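PDB 7M13: GDP-L-fucose synthase from Campylobacter jejuni subsp. jejuni serotype O:2, which acts as an NADPH-dependent GDP-D-glycero-L-gluco-heptose synthase, making a nucleotide sugar for the capsular polysaccharides. Local coordinates for residues L165-L170 / E243-D248; N169-K174 / K340-W345; I277-G282 / S322-L327. One frame throughout, in Å; residues are numbered along the deposited sequence.

In the fold
Strand 162-171 ties the three contacts together in the central sheet. Contacts 1 and 2 share N169 and L170, have centres about 12 Å apart, and are joined where I245 O lies 3.0 Å from Y171 N. Contact 3 is built on 277-278, another strand paired with 162-171; its centre lies about 11 Å from that of contact 1, and V166 O and I279 N are 2.8 Å apart. Contacts 2 and 3 do not touch; their centres are about 22 Å apart. The nicotinamide of NADP meets the segment 165-170 directly, contact 2 continues from there toward the C-terminal helix, and contact 3 stands farther off, the I279 side chain about 8 Å from the cofactor.

Contact 1 (L165-L170 / E243-D248); sequences LVLNNL and EFIHSD. With NAP (NADP nicotinamide-adenine-dinucleotide phosphate), chain E.
L167 is the last residue before the strand breaks, with CG in the crowded position between its backbone N and carbonyl carbon (chi1 60°). This brings CG to 3.6 Å from C5N of the nicotinamide, while the L167 and I245 side chains cross at about a right angle, CD1 lying 3.7 Å from I245 CG2. At N168 and N169 the strand is interrupted, and N168 ND2 gives a bond in its amide plane to E243 OE1 at 3.0 Å, nearly along the C-O axis. The same oxygen takes M319 N, so two donors grip it. N169 bonds twice: ND2 to E243 O at 2.9 Å, and its own carbonyl to I245 N at 2.9 Å, the latter almost along the C=O axis. N169 CB lies obliquely against the F244 ring, nearest CD1. This is a parallel pair in a Rossmann-type sheet, met at the C-terminal end of strand 162-171, where the cofactor sits. L170 forms the bridge with I245, and its N-H runs nearly straight (173°) to carboxamide O7N at 2.9 Å. Its CD1 rests 3.8 Å from S247 CA, in the first turn of helix 247-260, whose N-cap is H246, its ND1 accepting from D248 N.

Contact 2 (N169-K174 / K340-W345); sequences NLYGTK and KMMYEW. With NAP (NADP nicotinamide-adenine-dinucleotide phosphate), chain E.
T173, W345 and M342 give up most of the surface buried where the loop after strand 162-171 meets helix 335-347. T173 comes closest to the helix backbone, its CA 3.9 Å from M342 CA. Its CG2, anti to the backbone N, lies against W345 CB at 3.7 Å, and its OG1 points to the M341 side chain, touching CB and CE. That hydroxyl also has a weak hydrogen bond with H246 NE2.

W345 presents one face of its indole to K174, with CG anti to the backbone N (chi1 -173°). K174 crosses that face of the ring system at about a right angle: CA makes a CH-pi contact over the six-membered ring, 3.6 Å from its centroid, and CG lies 3.6 Å above the indole plane. The chain then bends at chi4 and carries NZ to 4.6 Å from the centroid of the five-membered ring, an off-centre cation-pi contact. The ammonium also forms a salt bridge with E26 of helix 19-30, so its charge has a second and stronger partner.

M342 extends from the helix with CG anti to the backbone N and folds back at chi3. Packing is tight here: CG is only 2.9 Å from G172 O, a buried carbonyl that finds no polar partner in the model. SD then lies in the plane of the Y171 ring at its edge, 5.3 Å from the centroid, and CE touches Y171 CD2 at 3.9 Å. Y171 is in turn met edge-to-face by H246. The joint combines a Met-aromatic contact with a lysine lying over a tryptophan, and it seats the C-terminal helix on the chain leaving the nucleotide-binding sheet of this extended short-chain dehydrogenase/reductase, of the NAD-dependent epimerase/dehydratase family.

Contact 3 (I277-G282 / S322-L327); sequences INIGTG and SKIHSL
Strand 277-278 packs against the short helix 322-326, the nearest backbones being those of I277 and I324 with CA atoms 6.4 Å apart. The chain then runs on through I279 to G280, whose backbone angles (phi 157°, psi -174°) by themselves call for glycine. I277 carries the apolar contact. Its CG2, anti to the backbone N, meets I324 CB at 3.7 Å, and the two side chains cross at about a right angle. CD1 on the other branch reaches L327 CD1 obliquely, at 4.1 Å. I324 presses CG2, set in the crowded position, to 3.3 Å from N278 O. L266 of helix 263-266 also borders I277, K323 and L327, and K323 NZ bonds to H276 O. Polar links between the segments run through water. One molecule accepts from I324 N at 2.9 Å and lies 2.8 Å from N278 O; a second donates to G280 O and lies in the ring plane of H325, 2.8 Å from NE2. Isoleucine and leucine branches thus bind the helix to the edge of the sheet, while water bridges main-chain N278 O to I324 N, and G280 O to the imidazole of H325.

Contact 1 (L165-L170 / E243-D248)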
loop_
_atom_site.group_PDB
_atom_site.type_symbol
_atom_site.label_atom_id
_atom_site.label_comp_id
_atom_site.label_asym_id
_atom_site.label_seq_id
_atom_site.Cartn_x
_atom_site.Cartn_y
_atom_site.Cartn_z
ATOM N N LEU B 165 8.108 -14.095 -0.867
ATOM C CA LEU B 165 9.460 -14.367 -0.374
ATOM C C LEU B 165 10.241 -13.063 -0.395
ATOM O O LEU B 165 10.233 -12.369 -1.415
ATOM C CB LEU B 165 10.142 -15.402 -1.269
ATOM C CG LEU B 165 9.417 -16.722 -1.458
ATOM C CD1 LEU B 165 10.216 -17.661 -2.371
ATOM C CD2 LEU B 165 9.145 -17.400 -0.115
ATOM N N VAL B 166 10.912 -12.722 0.696
ATOM C CA VAL B 166 11.528 -11.391 0.877
ATOM C C VAL B 166 13.040 -11.537 1.016
ATOM O O VAL B 166 13.468 -12.316 1.863
ATOM C CB VAL B 166 10.925 -10.684 2.101
ATOM C CG1 VAL B 166 11.403 -9.252 2.200
ATOM C CG2 VAL B 166 9.394 -10.750 2.068
ATOM N N LEU B 167 13.805 -10.770 0.246
ATOM C CA LEU B 167 15.284 -10.818 0.276
ATOM C C LEU B 167 15.856 -9.408 0.331
ATOM O O LEU B 167 15.136 -8.418 0.099
ATOM C CB LEU B 167 15.821 -11.566 -0.947
ATOM C CG LEU B 167 15.470 -10.992 -2.318
ATOM C CD1 LEU B 167 16.633 -11.187 -3.274
ATOM C CD2 LEU B 167 14.228 -11.637 -2.883
ATOM N N ASN B 168 17.160 -9.329 0.595
ATOM C CA ASN B 168 17.879 -8.045 0.706
ATOM C C ASN B 168 18.743 -7.719 -0.519
ATOM O O ASN B 168 18.641 -6.598 -0.996
ATOM C CB ASN B 168 18.735 -8.049 1.972
ATOM C CG ASN B 168 17.879 -7.749 3.182
ATOM O OD1 ASN B 168 17.073 -6.818 3.145
ATOM N ND2 ASN B 168 18.117 -8.458 4.280
ATOM N N ASN B 169 19.618 -8.622 -0.967
ATOM C CA ASN B 169 20.546 -8.312 -2.089
ATOM C C ASN B 169 20.721 -9.564 -2.921
ATOM O O ASN B 169 21.157 -10.577 -2.391
ATOM C CB ASN B 169 21.940 -7.831 -1.654
ATOM C CG ASN B 169 21.919 -6.525 -0.903
ATOM O OD1 ASN B 169 21.741 -5.467 -1.501
ATOM N ND2 ASN B 169 22.040 -6.626 0.416
ATOM N N LEU B 170 20.391 -9.478 -4.204
ATOM C CA LEU B 170 20.526 -10.588 -5.154
ATOM C C LEU B 170 21.835 -10.417 -5.914
ATOM O O LEU B 170 22.248 -9.277 -6.186
ATOM C CB LEU B 170 19.315 -10.550 -6.083
ATOM C CG LEU B 170 19.172 -11.722 -7.035
ATOM C CD1 LEU B 170 18.951 -13.029 -6.308
ATOM C CD2 LEU B 170 18.012 -11.426 -7.987
ATOM N N GLU B 243 23.905 -8.710 3.425
ATOM C CA GLU B 243 23.540 -10.114 3.201
ATOM C C GLU B 243 23.391 -10.248 1.683
ATOM O O GLU B 243 23.002 -9.243 1.047
ATOM C CB GLU B 243 22.173 -10.381 3.844
ATOM C CG GLU B 243 21.776 -11.821 3.819
ATOM C CD GLU B 243 20.369 -12.064 4.274
ATOM O OE1 GLU B 243 19.545 -11.049 4.488
ATOM O OE2 GLU B 243 20.073 -13.250 4.440
ATOM N N PHE B 244 23.715 -11.404 1.122
ATOM C CA PHE B 244 23.538 -11.658 -0.327
ATOM C C PHE B 244 22.889 -13.018 -0.499
ATOM O O PHE B 244 23.065 -13.939 0.336
ATOM C CB PHE B 244 24.869 -11.608 -1.086
ATOM C CG PHE B 244 25.596 -10.304 -0.955
ATOM C CD1 PHE B 244 25.354 -9.271 -1.841
ATOM C CD2 PHE B 244 26.524 -10.110 0.060
ATOM C CE1 PHE B 244 25.999 -8.052 -1.719
ATOM C CE2 PHE B 244 27.173 -8.889 0.172
ATOM C CZ PHE B 244 26.907 -7.867 -0.705
ATOM N N ILE B 245 22.132 -13.163 -1.584
ATOM C CA ILE B 245 21.602 -14.480 -1.987
ATOM C C ILE B 245 21.904 -14.626 -3.474
ATOM O O ILE B 245 21.639 -13.693 -4.244
ATOM C CB ILE B 245 20.111 -14.680 -1.627
ATOM C CG1 ILE B 245 19.675 -16.120 -1.914
ATOM C CG2 ILE B 245 19.218 -13.641 -2.305
ATOM C CD1 ILE B 245 18.252 -16.468 -1.494
ATOM N N HIS B 246 22.462 -15.775 -3.823
ATOM C CA HIS B 246 22.747 -16.112 -5.226
ATOM C C HIS B 246 21.429 -16.475 -5.900
ATOM O O HIS B 246 20.632 -17.213 -5.299
ATOM C CB HIS B 246 23.773 -17.240 -5.262
ATOM C CG HIS B 246 24.305 -17.529 -6.619
ATOM N ND1 HIS B 246 23.612 -18.285 -7.531
ATOM C CD2 HIS B 246 25.460 -17.145 -7.222
ATOM C CE1 HIS B 246 24.324 -18.375 -8.648
ATOM N NE2 HIS B 246 25.485 -17.692 -8.477
ATOM N N SER B 247 21.283 -16.097 -7.157
ATOM C CA SER B 247 20.020 -16.327 -7.889
ATOM C C SER B 247 19.719 -17.825 -8.066
ATOM O O SER B 247 18.527 -18.148 -8.218
ATOM C CB SER B 247 20.007 -15.577 -9.145
ATOM O OG SER B 247 21.094 -15.993 -9.964
ATOM N N ASP B 248 20.698 -18.736 -8.022
ATOM C CA ASP B 248 20.382 -20.184 -8.032
ATOM C C ASP B 248 19.709 -20.592 -6.719
ATOM O O ASP B 248 18.837 -21.470 -6.746
ATOM C CB ASP B 248 21.608 -21.058 -8.301
ATOM C CG ASP B 248 22.066 -21.076 -9.745
ATOM O OD1 ASP B 248 21.303 -20.619 -10.631
ATOM O OD2 ASP B 248 23.205 -21.546 -9.964
HETATM P PA NAP E . 15.604 -7.086 -12.466
HETATM O O1A NAP E . 15.652 -5.618 -12.162
HETATM O O2A NAP E . 16.907 -7.761 -12.818
HETATM O O5B NAP E . 14.616 -7.409 -13.643
HETATM C C5B NAP E . 13.295 -6.871 -13.657
HETATM C C4B NAP E . 12.666 -7.306 -14.943
HETATM O O4B NAP E . 11.294 -6.846 -14.921
HETATM C C3B NAP E . 13.315 -6.714 -16.211
HETATM O O3B NAP E . 13.655 -7.765 -17.108
HETATM C C2B NAP E . 12.252 -5.759 -16.743
HETATM O O2B NAP E . 12.181 -5.713 -18.169
HETATM C C1B NAP E . 10.969 -6.392 -16.218
HETATM N N9A NAP E . 9.896 -5.424 -16.134
HETATM C C8A NAP E . 9.851 -4.280 -15.397
HETATM N N7A NAP E . 8.790 -3.543 -15.621
HETATM C C5A NAP E . 8.092 -4.245 -16.581
HETATM C C6A NAP E . 6.884 -3.976 -17.247
HETATM N N6A NAP E . 6.161 -2.865 -17.071
HETATM N N1A NAP E . 6.478 -4.886 -18.161
HETATM C C2A NAP E . 7.218 -5.984 -18.363
HETATM N N3A NAP E . 8.375 -6.333 -17.797
HETATM C C4A NAP E . 8.762 -5.405 -16.913
HETATM O O3 NAP E . 14.948 -7.839 -11.218
HETATM P PN NAP E . 15.663 -8.725 -10.117
HETATM O O1N NAP E . 16.829 -7.974 -9.604
HETATM O O2N NAP E . 15.845 -10.068 -10.703
HETATM O O5D NAP E . 14.515 -8.766 -8.988
HETATM C C5D NAP E . 13.567 -9.809 -8.963
HETATM C C4D NAP E . 12.673 -9.585 -7.776
HETATM O O4D NAP E . 13.451 -9.675 -6.551
HETATM C C3D NAP E . 11.969 -8.222 -7.744
HETATM O O3D NAP E . 10.658 -8.340 -7.173
HETATM C C2D NAP E . 12.893 -7.431 -6.862
HETATM O O2D NAP E . 12.290 -6.274 -6.291
HETATM C C1D NAP E . 13.282 -8.462 -5.821
HETATM N N1N NAP E . 14.531 -8.073 -5.129
HETATM C C2N NAP E . 15.714 -7.939 -5.800
HETATM C C3N NAP E . 16.823 -7.497 -5.161
HETATM C C7N NAP E . 18.132 -7.319 -5.844
HETATM O O7N NAP E . 19.143 -7.077 -5.152
HETATM N N7N NAP E . 18.165 -7.436 -7.169
HETATM C C4N NAP E . 16.782 -7.224 -3.739
HETATM C C5N NAP E . 15.509 -7.429 -3.083
HETATM C C6N NAP E . 14.460 -7.755 -3.774
HETATM P P2B NAP E . 13.248 -4.836 -19.011
HETATM O O1X NAP E . 14.498 -5.671 -18.981
HETATM O O2X NAP E . 13.368 -3.503 -18.416
HETATM O O3X NAP E . 12.612 -4.748 -20.411
#

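Contact 2 (N169-K174 / K340-W345)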
loop_
_atom_site.group_PDB
_atom_site.type_symbol
_atom_site.label_atom_id
_atom_site.label_comp_id
_atom_site.label_asym_id
_atom_site.label_seq_id
_atom_site.Cartn_x
_atom_site.Cartn_y
_atom_site.Cartn_z
ATOM N N ASN B 169 19.618 -8.622 -0.967
ATOM C CA ASN B 169 20.546 -8.312 -2.089
ATOM C C ASN B 169 20.721 -9.564 -2.921
ATOM O O ASN B 169 21.157 -10.577 -2.391
ATOM C CB ASN B 169 21.940 -7.831 -1.654
ATOM C CG ASN B 169 21.919 -6.525 -0.903
ATOM O OD1 ASN B 169 21.741 -5.467 -1.501
ATOM N ND2 ASN B 169 22.040 -6.626 0.416
ATOM N N LEU B 170 20.391 -9.478 -4.204
ATOM C CA LEU B 170 20.526 -10.588 -5.154
ATOM C C LEU B 170 21.835 -10.417 -5.914
ATOM O O LEU B 170 22.248 -9.277 -6.186
ATOM C CB LEU B 170 19.315 -10.550 -6.083
ATOM C CG LEU B 170 19.172 -11.722 -7.035
ATOM C CD1 LEU B 170 18.951 -13.029 -6.308
ATOM C CD2 LEU B 170 18.012 -11.426 -7.987
ATOM N N TYR B 171 22.450 -11.536 -6.216
ATOM C CA TYR B 171 23.540 -11.595 -7.212
ATOM C C TYR B 171 23.355 -12.925 -7.910
ATOM O O TYR B 171 22.459 -13.676 -7.580
ATOM C CB TYR B 171 24.908 -11.397 -6.544
ATOM C CG TYR B 171 25.438 -12.582 -5.781
ATOM C CD1 TYR B 171 24.881 -12.997 -4.577
ATOM C CD2 TYR B 171 26.506 -13.331 -6.265
ATOM C CE1 TYR B 171 25.340 -14.107 -3.886
ATOM C CE2 TYR B 171 27.003 -14.417 -5.563
ATOM C CZ TYR B 171 26.425 -14.825 -4.376
ATOM O OH TYR B 171 26.902 -15.908 -3.707
ATOM N N GLY B 172 24.156 -13.243 -8.906
ATOM C CA GLY B 172 24.017 -14.594 -9.464
ATOM C C GLY B 172 25.018 -14.810 -10.556
ATOM O O GLY B 172 25.836 -13.915 -10.773
ATOM N N THR B 173 24.938 -15.949 -11.221
ATOM C CA THR B 173 25.920 -16.313 -12.261
ATOM C C THR B 173 25.738 -15.318 -13.411
ATOM O O THR B 173 26.695 -14.566 -13.707
ATOM C CB THR B 173 25.742 -17.790 -12.605
ATOM O OG1 THR B 173 26.048 -18.499 -11.401
ATOM C CG2 THR B 173 26.624 -18.240 -13.748
ATOM N N LYS B 174 24.523 -15.248 -13.970
ATOM C CA LYS B 174 24.181 -14.316 -15.073
ATOM C C LYS B 174 23.560 -13.039 -14.503
ATOM O O LYS B 174 22.347 -12.825 -14.707
ATOM C CB LYS B 174 23.241 -14.996 -16.063
ATOM C CG LYS B 174 23.750 -16.325 -16.609
ATOM C CD LYS B 174 23.026 -16.743 -17.872
ATOM C CE LYS B 174 23.718 -17.864 -18.622
ATOM N NZ LYS B 174 23.955 -19.034 -17.746
ATOM N N LYS B 340 32.705 -16.734 -7.253
ATOM C CA LYS B 340 33.504 -17.507 -8.241
ATOM C C LYS B 340 32.618 -17.866 -9.443
ATOM O O LYS B 340 33.044 -17.576 -10.585
ATOM C CB LYS B 340 34.100 -18.759 -7.603
ATOM C CG LYS B 340 35.404 -18.556 -6.851
ATOM C CD LYS B 340 36.110 -19.871 -6.576
ATOM C CE LYS B 340 37.503 -19.695 -6.014
ATOM N NZ LYS B 340 37.712 -20.548 -4.821
ATOM N N MET B 341 31.432 -18.457 -9.207
ATOM C CA MET B 341 30.502 -18.856 -10.294
ATOM C C MET B 341 30.216 -17.619 -11.155
ATOM O O MET B 341 30.207 -17.743 -12.396
ATOM C CB MET B 341 29.178 -19.417 -9.757
ATOM C CG MET B 341 29.319 -20.634 -8.860
ATOM S SD MET B 341 27.747 -20.987 -7.982
ATOM C CE MET B 341 26.792 -21.605 -9.366
ATOM N N MET B 342 29.941 -16.470 -10.517
ATOM C CA MET B 342 29.551 -15.214 -11.199
ATOM C C MET B 342 30.740 -14.697 -12.032
ATOM O O MET B 342 30.519 -14.275 -13.193
ATOM C CB MET B 342 29.097 -14.162 -10.177
ATOM C CG MET B 342 28.582 -12.890 -10.823
ATOM S SD MET B 342 27.806 -11.705 -9.666
ATOM C CE MET B 342 29.104 -11.493 -8.449
ATOM N N TYR B 343 31.963 -14.758 -11.496
ATOM C CA TYR B 343 33.177 -14.254 -12.203
ATOM C C TYR B 343 33.461 -15.126 -13.433
ATOM O O TYR B 343 33.764 -14.575 -14.503
ATOM C CB TYR B 343 34.406 -14.187 -11.289
ATOM C CG TYR B 343 35.559 -13.401 -11.881
ATOM C CD1 TYR B 343 35.351 -12.182 -12.508
ATOM C CD2 TYR B 343 36.862 -13.879 -11.816
ATOM C CE1 TYR B 343 36.397 -11.459 -13.063
ATOM C CE2 TYR B 343 37.920 -13.171 -12.371
ATOM C CZ TYR B 343 37.687 -11.956 -12.989
ATOM O OH TYR B 343 38.713 -11.239 -13.529
ATOM N N GLU B 344 33.350 -16.448 -13.304
ATOM C CA GLU B 344 33.560 -17.378 -14.444
ATOM C C GLU B 344 32.617 -16.969 -15.581
ATOM O O GLU B 344 33.099 -16.837 -16.722
ATOM C CB GLU B 344 33.370 -18.830 -14.007
ATOM C CG GLU B 344 34.447 -19.305 -13.044
ATOM C CD GLU B 344 35.866 -19.247 -13.593
ATOM O OE1 GLU B 344 36.590 -18.278 -13.271
ATOM O OE2 GLU B 344 36.244 -20.173 -14.342
ATOM N N TRP B 345 31.331 -16.738 -15.296
ATOM C CA TRP B 345 30.362 -16.326 -16.346
ATOM C C TRP B 345 30.765 -14.950 -16.879
ATOM O O TRP B 345 30.665 -14.739 -18.107
ATOM C CB TRP B 345 28.902 -16.322 -15.872
ATOM C CG TRP B 345 27.970 -16.076 -17.021
ATOM C CD1 TRP B 345 27.702 -16.944 -18.042
ATOM C CD2 TRP B 345 27.252 -14.864 -17.326
ATOM N NE1 TRP B 345 26.842 -16.372 -18.939
ATOM C CE2 TRP B 345 26.545 -15.098 -18.526
ATOM C CE3 TRP B 345 27.115 -13.621 -16.698
ATOM C CZ2 TRP B 345 25.720 -14.134 -19.104
ATOM C CZ3 TRP B 345 26.298 -12.667 -17.270
ATOM C CH2 TRP B 345 25.613 -12.922 -18.459
HETATM P PA NAP E . 15.604 -7.086 -12.466
HETATM O O1A NAP E . 15.652 -5.618 -12.162
HETATM O O2A NAP E . 16.907 -7.761 -12.818
HETATM O O5B NAP E . 14.616 -7.409 -13.643
HETATM C C5B NAP E . 13.295 -6.871 -13.657
HETATM C C4B NAP E . 12.666 -7.306 -14.943
HETATM O O4B NAP E . 11.294 -6.846 -14.921
HETATM C C3B NAP E . 13.315 -6.714 -16.211
HETATM O O3B NAP E . 13.655 -7.765 -17.108
HETATM C C2B NAP E . 12.252 -5.759 -16.743
HETATM O O2B NAP E . 12.181 -5.713 -18.169
HETATM C C1B NAP E . 10.969 -6.392 -16.218
HETATM N N9A NAP E . 9.896 -5.424 -16.134
HETATM C C8A NAP E . 9.851 -4.280 -15.397
HETATM N N7A NAP E . 8.790 -3.543 -15.621
HETATM C C5A NAP E . 8.092 -4.245 -16.581
HETATM C C6A NAP E . 6.884 -3.976 -17.247
HETATM N N6A NAP E . 6.161 -2.865 -17.071
HETATM N N1A NAP E . 6.478 -4.886 -18.161
HETATM C C2A NAP E . 7.218 -5.984 -18.363
HETATM N N3A NAP E . 8.375 -6.333 -17.797
HETATM C C4A NAP E . 8.762 -5.405 -16.913
HETATM O O3 NAP E . 14.948 -7.839 -11.218
HETATM P PN NAP E . 15.663 -8.725 -10.117
HETATM O O1N NAP E . 16.829 -7.974 -9.604
HETATM O O2N NAP E . 15.845 -10.068 -10.703
HETATM O O5D NAP E . 14.515 -8.766 -8.988
HETATM C C5D NAP E . 13.567 -9.809 -8.963
HETATM C C4D NAP E . 12.673 -9.585 -7.776
HETATM O O4D NAP E . 13.451 -9.675 -6.551
HETATM C C3D NAP E . 11.969 -8.222 -7.744
HETATM O O3D NAP E . 10.658 -8.340 -7.173
HETATM C C2D NAP E . 12.893 -7.431 -6.862
HETATM O O2D NAP E . 12.290 -6.274 -6.291
HETATM C C1D NAP E . 13.282 -8.462 -5.821
HETATM N N1N NAP E . 14.531 -8.073 -5.129
HETATM C C2N NAP E . 15.714 -7.939 -5.800
HETATM C C3N NAP E . 16.823 -7.497 -5.161
HETATM C C7N NAP E . 18.132 -7.319 -5.844
HETATM O O7N NAP E . 19.143 -7.077 -5.152
HETATM N N7N NAP E . 18.165 -7.436 -7.169
HETATM C C4N NAP E . 16.782 -7.224 -3.739
HETATM C C5N NAP E . 15.509 -7.429 -3.083
HETATM C C6N NAP E . 14.460 -7.755 -3.774
HETATM P P2B NAP E . 13.248 -4.836 -19.011
HETATM O O1X NAP E . 14.498 -5.671 -18.981
HETATM O O2X NAP E . 13.368 -3.503 -18.416
HETATM O O3X NAP E . 12.612 -4.748 -20.411
#

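Contact 3 (I277-G282 / S322-L327)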
loop_
_atom_site.group_PDB
_atom_site.type_symbol
_atom_site.label_atom_id
_atom_site.label_comp_id
_atom_site.label_asym_id
_atom_site.label_seq_id
_atom_site.Cartn_x
_atom_site.Cartn_y
_atom_site.Cartn_z
ATOM N N ILE B 277 7.600 -14.672 3.822
ATOM C CA ILE B 277 8.738 -15.499 4.323
ATOM C C ILE B 277 10.027 -14.836 3.897
ATOM O O ILE B 277 10.265 -14.673 2.699
ATOM C CB ILE B 277 8.683 -16.917 3.732
ATOM C CG1 ILE B 277 7.286 -17.537 3.728
ATOM C CG2 ILE B 277 9.702 -17.792 4.424
ATOM C CD1 ILE B 277 7.206 -18.795 2.912
ATOM N N ASN B 278 10.915 -14.609 4.843
ATOM C CA ASN B 278 12.257 -14.107 4.496
ATOM C C ASN B 278 13.084 -15.247 3.874
ATOM O O ASN B 278 12.990 -16.383 4.325
ATOM C CB ASN B 278 13.005 -13.623 5.721
ATOM C CG ASN B 278 12.374 -12.417 6.350
ATOM O OD1 ASN B 278 11.668 -11.641 5.693
ATOM N ND2 ASN B 278 12.672 -12.241 7.645
ATOM N N ILE B 279 13.874 -14.918 2.870
ATOM C CA ILE B 279 14.818 -15.892 2.275
ATOM C C ILE B 279 16.200 -15.241 2.304
ATOM O O ILE B 279 16.315 -14.013 2.386
ATOM C CB ILE B 279 14.376 -16.355 0.873
ATOM C CG1 ILE B 279 14.312 -15.233 -0.156
ATOM C CG2 ILE B 279 13.059 -17.109 0.966
ATOM C CD1 ILE B 279 14.072 -15.691 -1.575
ATOM N N GLY B 280 17.224 -16.072 2.276
ATOM C CA GLY B 280 18.585 -15.565 2.470
ATOM C C GLY B 280 19.475 -16.685 2.958
ATOM O O GLY B 280 19.045 -17.815 3.039
ATOM N N THR B 281 20.704 -16.335 3.297
ATOM C CA THR B 281 21.698 -17.317 3.781
ATOM C C THR B 281 21.853 -17.221 5.300
ATOM O O THR B 281 22.477 -18.119 5.844
ATOM C CB THR B 281 23.050 -17.096 3.093
ATOM O OG1 THR B 281 23.563 -15.834 3.516
ATOM C CG2 THR B 281 22.970 -17.153 1.584
ATOM N N GLY B 282 21.329 -16.172 5.926
ATOM C CA GLY B 282 21.313 -16.008 7.388
ATOM C C GLY B 282 22.602 -15.409 7.896
ATOM O O GLY B 282 22.741 -15.224 9.109
ATOM N N SER B 322 14.889 -18.113 10.077
ATOM C CA SER B 322 14.384 -19.239 10.904
ATOM C C SER B 322 13.096 -19.833 10.315
ATOM O O SER B 322 12.904 -21.066 10.319
ATOM C CB SER B 322 14.193 -18.827 12.348
ATOM O OG SER B 322 15.416 -18.363 12.902
ATOM N N LYS B 323 12.188 -19.006 9.776
ATOM C CA LYS B 323 10.876 -19.520 9.336
ATOM C C LYS B 323 11.071 -20.366 8.070
ATOM O O LYS B 323 10.546 -21.471 8.003
ATOM C CB LYS B 323 9.931 -18.343 9.126
ATOM C CG LYS B 323 8.560 -18.678 8.615
ATOM C CD LYS B 323 7.817 -17.355 8.387
ATOM C CE LYS B 323 6.364 -17.468 8.048
ATOM N NZ LYS B 323 5.797 -16.098 8.120
ATOM N N ILE B 324 11.847 -19.892 7.094
ATOM C CA ILE B 324 12.068 -20.733 5.893
ATOM C C ILE B 324 12.828 -21.980 6.281
ATOM O O ILE B 324 12.542 -23.033 5.726
ATOM C CB ILE B 324 12.696 -19.965 4.723
ATOM C CG1 ILE B 324 12.671 -20.805 3.438
ATOM C CG2 ILE B 324 14.086 -19.455 5.021
ATOM C CD1 ILE B 324 11.284 -21.082 2.861
ATOM N N HIS B 325 13.790 -21.892 7.187
ATOM C CA HIS B 325 14.485 -23.129 7.641
ATOM C C HIS B 325 13.478 -24.122 8.220
ATOM O O HIS B 325 13.573 -25.318 7.881
ATOM C CB HIS B 325 15.559 -22.804 8.670
ATOM C CG HIS B 325 16.685 -22.021 8.126
ATOM N ND1 HIS B 325 17.521 -21.344 8.972
ATOM C CD2 HIS B 325 17.114 -21.779 6.864
ATOM C CE1 HIS B 325 18.438 -20.733 8.261
ATOM N NE2 HIS B 325 18.214 -20.993 6.948
ATOM N N SER B 326 12.513 -23.657 8.998
ATOM C CA SER B 326 11.492 -24.495 9.675
ATOM C C SER B 326 10.587 -25.156 8.642
ATOM O O SER B 326 10.028 -26.231 8.915
ATOM C CB SER B 326 10.710 -23.674 10.679
ATOM O OG SER B 326 9.713 -22.860 10.066
ATOM N N LEU B 327 10.447 -24.514 7.473
ATOM C CA LEU B 327 9.568 -24.981 6.377
ATOM C C LEU B 327 10.359 -25.892 5.446
ATOM O O LEU B 327 9.715 -26.466 4.554
ATOM C CB LEU B 327 8.985 -23.781 5.636
ATOM C CG LEU B 327 7.948 -22.998 6.430
ATOM C CD1 LEU B 327 7.670 -21.653 5.787
ATOM C CD2 LEU B 327 6.652 -23.795 6.516
HETATM O O HOH W 1 12.492 -17.063 6.997
HETATM O O HOH W 2 19.482 -20.302 4.503
#